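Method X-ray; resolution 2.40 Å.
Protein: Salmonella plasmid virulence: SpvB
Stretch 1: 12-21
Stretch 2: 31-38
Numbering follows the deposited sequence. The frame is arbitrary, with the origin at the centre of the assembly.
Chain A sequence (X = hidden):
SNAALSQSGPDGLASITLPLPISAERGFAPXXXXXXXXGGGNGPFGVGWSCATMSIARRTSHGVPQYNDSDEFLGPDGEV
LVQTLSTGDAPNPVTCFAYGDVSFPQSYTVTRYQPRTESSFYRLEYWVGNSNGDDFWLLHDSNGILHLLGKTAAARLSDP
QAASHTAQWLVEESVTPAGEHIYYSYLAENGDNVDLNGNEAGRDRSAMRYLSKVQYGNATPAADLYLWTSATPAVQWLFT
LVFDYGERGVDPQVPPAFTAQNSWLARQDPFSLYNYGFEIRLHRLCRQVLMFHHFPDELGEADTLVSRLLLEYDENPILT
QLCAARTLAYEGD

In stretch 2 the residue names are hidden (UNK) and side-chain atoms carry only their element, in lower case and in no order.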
# COMPACT_ATOMS: atom_id res chain seq x y z
N GLY A 12 9.94 2.39 18.54
CA GLY A 12 11.01 1.45 18.26
C GLY A 12 12.29 2.11 17.80
O GLY A 12 12.93 2.85 18.56
N LEU A 13 12.67 1.86 16.55
CA LEU A 13 13.87 2.46 15.99
C LEU A 13 13.64 3.86 15.46
O LEU A 13 14.61 4.58 15.18
CB LEU A 13 14.43 1.56 14.87
CG LEU A 13 15.92 1.69 14.54
CD1 LEU A 13 16.77 1.47 15.79
CD2 LEU A 13 16.31 0.71 13.44
N ALA A 14 12.39 4.28 15.31
CA ALA A 14 12.09 5.62 14.81
C ALA A 14 12.36 6.65 15.90
O ALA A 14 11.93 6.49 17.04
CB ALA A 14 10.63 5.70 14.34
N SER A 15 13.06 7.72 15.53
CA SER A 15 13.39 8.77 16.48
C SER A 15 12.69 10.09 16.19
O SER A 15 12.74 11.00 17.03
CB SER A 15 14.91 9.01 16.51
OG SER A 15 15.37 9.52 15.27
N ILE A 16 12.05 10.23 15.03
CA ILE A 16 11.23 11.38 14.71
C ILE A 16 9.94 10.88 14.09
O ILE A 16 9.96 9.96 13.26
CB ILE A 16 11.91 12.37 13.74
CG1 ILE A 16 13.38 12.58 14.11
CG2 ILE A 16 11.18 13.70 13.74
CD1 ILE A 16 14.11 13.40 13.08
N THR A 17 8.82 11.49 14.47
CA THR A 17 7.53 11.25 13.85
C THR A 17 7.01 12.57 13.30
O THR A 17 6.93 13.56 14.02
CB THR A 17 6.53 10.65 14.84
OG1 THR A 17 7.01 9.38 15.29
CG2 THR A 17 5.17 10.46 14.17
N LEU A 18 6.66 12.56 12.02
CA LEU A 18 6.02 13.69 11.36
C LEU A 18 4.59 13.29 11.03
O LEU A 18 4.38 12.40 10.19
CB LEU A 18 6.77 14.08 10.09
CG LEU A 18 6.11 15.04 9.11
CD1 LEU A 18 5.70 16.34 9.78
CD2 LEU A 18 7.04 15.32 7.94
N PRO A 19 3.59 13.88 11.67
CA PRO A 19 2.21 13.43 11.46
C PRO A 19 1.69 13.87 10.10
O PRO A 19 2.09 14.91 9.56
CB PRO A 19 1.42 14.10 12.60
CG PRO A 19 2.45 14.73 13.50
CD PRO A 19 3.67 14.95 12.67
N LEU A 20 0.82 13.08 9.56
CA LEU A 20 0.14 13.45 8.33
C LEU A 20 -1.18 14.14 8.66
O LEU A 20 -1.79 13.86 9.70
CB LEU A 20 -0.12 12.21 7.48
CG LEU A 20 1.11 11.36 7.16
CD1 LEU A 20 0.73 10.18 6.28
CD2 LEU A 20 2.20 12.20 6.52
N PRO A 21 -1.65 15.04 7.80
CA PRO A 21 -2.89 15.78 8.11
C PRO A 21 -4.14 14.96 7.83
O PRO A 21 -4.94 15.24 6.93
CB PRO A 21 -2.77 17.01 7.21
CG PRO A 21 -1.98 16.53 6.03
CD PRO A 21 -1.08 15.43 6.50
N UNK A 31 -4.23 5.30 10.07
CA UNK A 31 -3.24 5.75 11.03
C UNK A 31 -1.87 5.62 10.36
O UNK A 31 -1.22 4.57 10.44
c UNK A 31 -3.32 4.94 12.32
N UNK A 32 -1.45 6.68 9.69
CA UNK A 32 -0.18 6.71 8.98
C UNK A 32 0.59 7.96 9.39
O UNK A 32 0.00 9.02 9.63
c UNK A 32 0.13 4.28 7.05
c UNK A 32 -1.07 5.64 5.32
c UNK A 32 -0.37 6.70 7.46
c UNK A 32 -0.86 5.41 6.81
N UNK A 33 1.91 7.83 9.44
CA UNK A 33 2.77 8.95 9.76
C UNK A 33 4.13 8.72 9.11
O UNK A 33 4.48 7.59 8.75
c UNK A 33 2.92 9.13 11.27
N UNK A 34 4.88 9.80 8.96
CA UNK A 34 6.25 9.71 8.48
C UNK A 34 7.17 9.43 9.66
O UNK A 34 7.06 10.09 10.70
c UNK A 34 6.34 12.40 5.69
c UNK A 34 7.23 10.07 5.54
c UNK A 34 6.29 11.00 6.28
c UNK A 34 6.65 11.00 7.77
N UNK A 35 8.04 8.44 9.52
CA UNK A 35 8.96 8.06 10.58
C UNK A 35 10.39 8.19 10.09
O UNK A 35 10.69 7.84 8.94
c UNK A 35 7.37 6.46 11.73
n UNK A 35 5.36 5.89 12.40
c UNK A 35 8.69 6.63 11.05
c UNK A 35 6.33 5.64 11.46
c UNK A 35 5.79 6.83 13.22
n UNK A 35 7.00 7.19 12.84
N UNK A 36 11.27 8.70 10.95
CA UNK A 36 12.68 8.82 10.63
C UNK A 36 13.49 7.84 11.48
O UNK A 36 13.30 7.77 12.70
c UNK A 36 15.58 10.36 11.70
c UNK A 36 13.20 10.24 10.87
c UNK A 36 16.55 10.62 9.13
o UNK A 36 18.78 10.73 9.97
c UNK A 36 17.42 10.61 10.20
c UNK A 36 16.95 10.48 11.49
c UNK A 36 15.20 10.50 9.35
c UNK A 36 14.68 10.37 10.64
N UNK A 37 14.37 7.10 10.82
CA UNK A 37 15.32 6.22 11.50
C UNK A 37 16.71 6.49 10.93
O UNK A 37 16.89 6.48 9.71
o UNK A 37 15.87 3.91 11.99
c UNK A 37 14.95 4.75 11.32
N UNK A 38 17.68 6.75 11.81
CA UNK A 38 19.02 7.08 11.35
C UNK A 38 19.65 5.96 10.54
O UNK A 38 20.55 6.22 9.74
c UNK A 38 19.92 7.42 12.54
o UNK A 38 20.10 6.29 13.38
O HOH W 1 -0.34 10.96 11.18

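Position 31 carries one side-chain carbon; its CB is 9.0 Å from Leu20 CD1, the nearest atom of stretch 1. A lone carbon is alanine, so this is Ala31, a lead-in without contact. Position 32 has four carbons forked at the second, the pattern of leucine. Its CB lies 3.8 Å from Leu20 CD1, and its backbone O takes a hydrogen bond from a water, 2.5 Å away, that also accepts one from Leu20 N at 2.9 Å. At Leu32, then, a water spans the two backbones where no direct bond joins them.

Position 33 again shows a single carbon. It packs 3.7 Å from Leu18 O and 3.9 Å from Thr17 CG2, and one carbon identifies Ala33. Position 34 has four carbons, forked at the second, on the face shared by Ile16 and Leu18. One branch-end carbon meets Leu18 CD2 at 3.8 Å and Leu20 CD2 at 4.2 Å. This is Leu34, and that carbon is its CD1. The backbones pair twice here, Leu18 N to Leu34 O at 2.8 Å and Leu34 N to Leu18 O at 2.9 Å.

At position 35, one carbon leads to a five-membered ring of three carbons and two nitrogens. One ring nitrogen lies 3.3 Å from Thr17 OG1, and the hydroxyl sits at the ring edge, near its plane, where a ring nitrogen's bonding direction lies. The imidazole makes this His35; its ND1 and Thr17 OG1 form a hydrogen bond in which either could be the donor.

Position 36 bears one carbon, then a six-carbon ring with one oxygen. A ring carbon comes within 3.6 Å of Ile16 CD1, and Ser15 OG lies at the ring edge. This is Tyr36, the carbon its CD2. Tyr36 N donates to Ile16 O at 2.9 Å; Tyr36 O accepts from Ser15 N at 2.8 Å.

Position 37 ends in an oxygen after one carbon, and that oxygen stands 3.4 Å from Leu13 CG: Ser37. Its OG gives a weak hydrogen bond to Leu13 O at 3.5 Å. Position 38 has the same carbon and oxygen, but its CB is 5.7 Å from Ser15 OG, the closest approach of the side chain; this is Ser38.

The rule is an antiparallel ladder. Alternation puts the larger apolar contacts on the Ile16 and Leu18 face, against Tyr36 and Leu34, and Leu20 extends the row; the other face mixes the Thr17-His35 hydrogen bond with the small apolar contact of Ala33. Backbone hydrogen bonds set the register. Together the stretches bury 626 Å², both sides summed.

Stretch 2 31-38: ALALHYSS
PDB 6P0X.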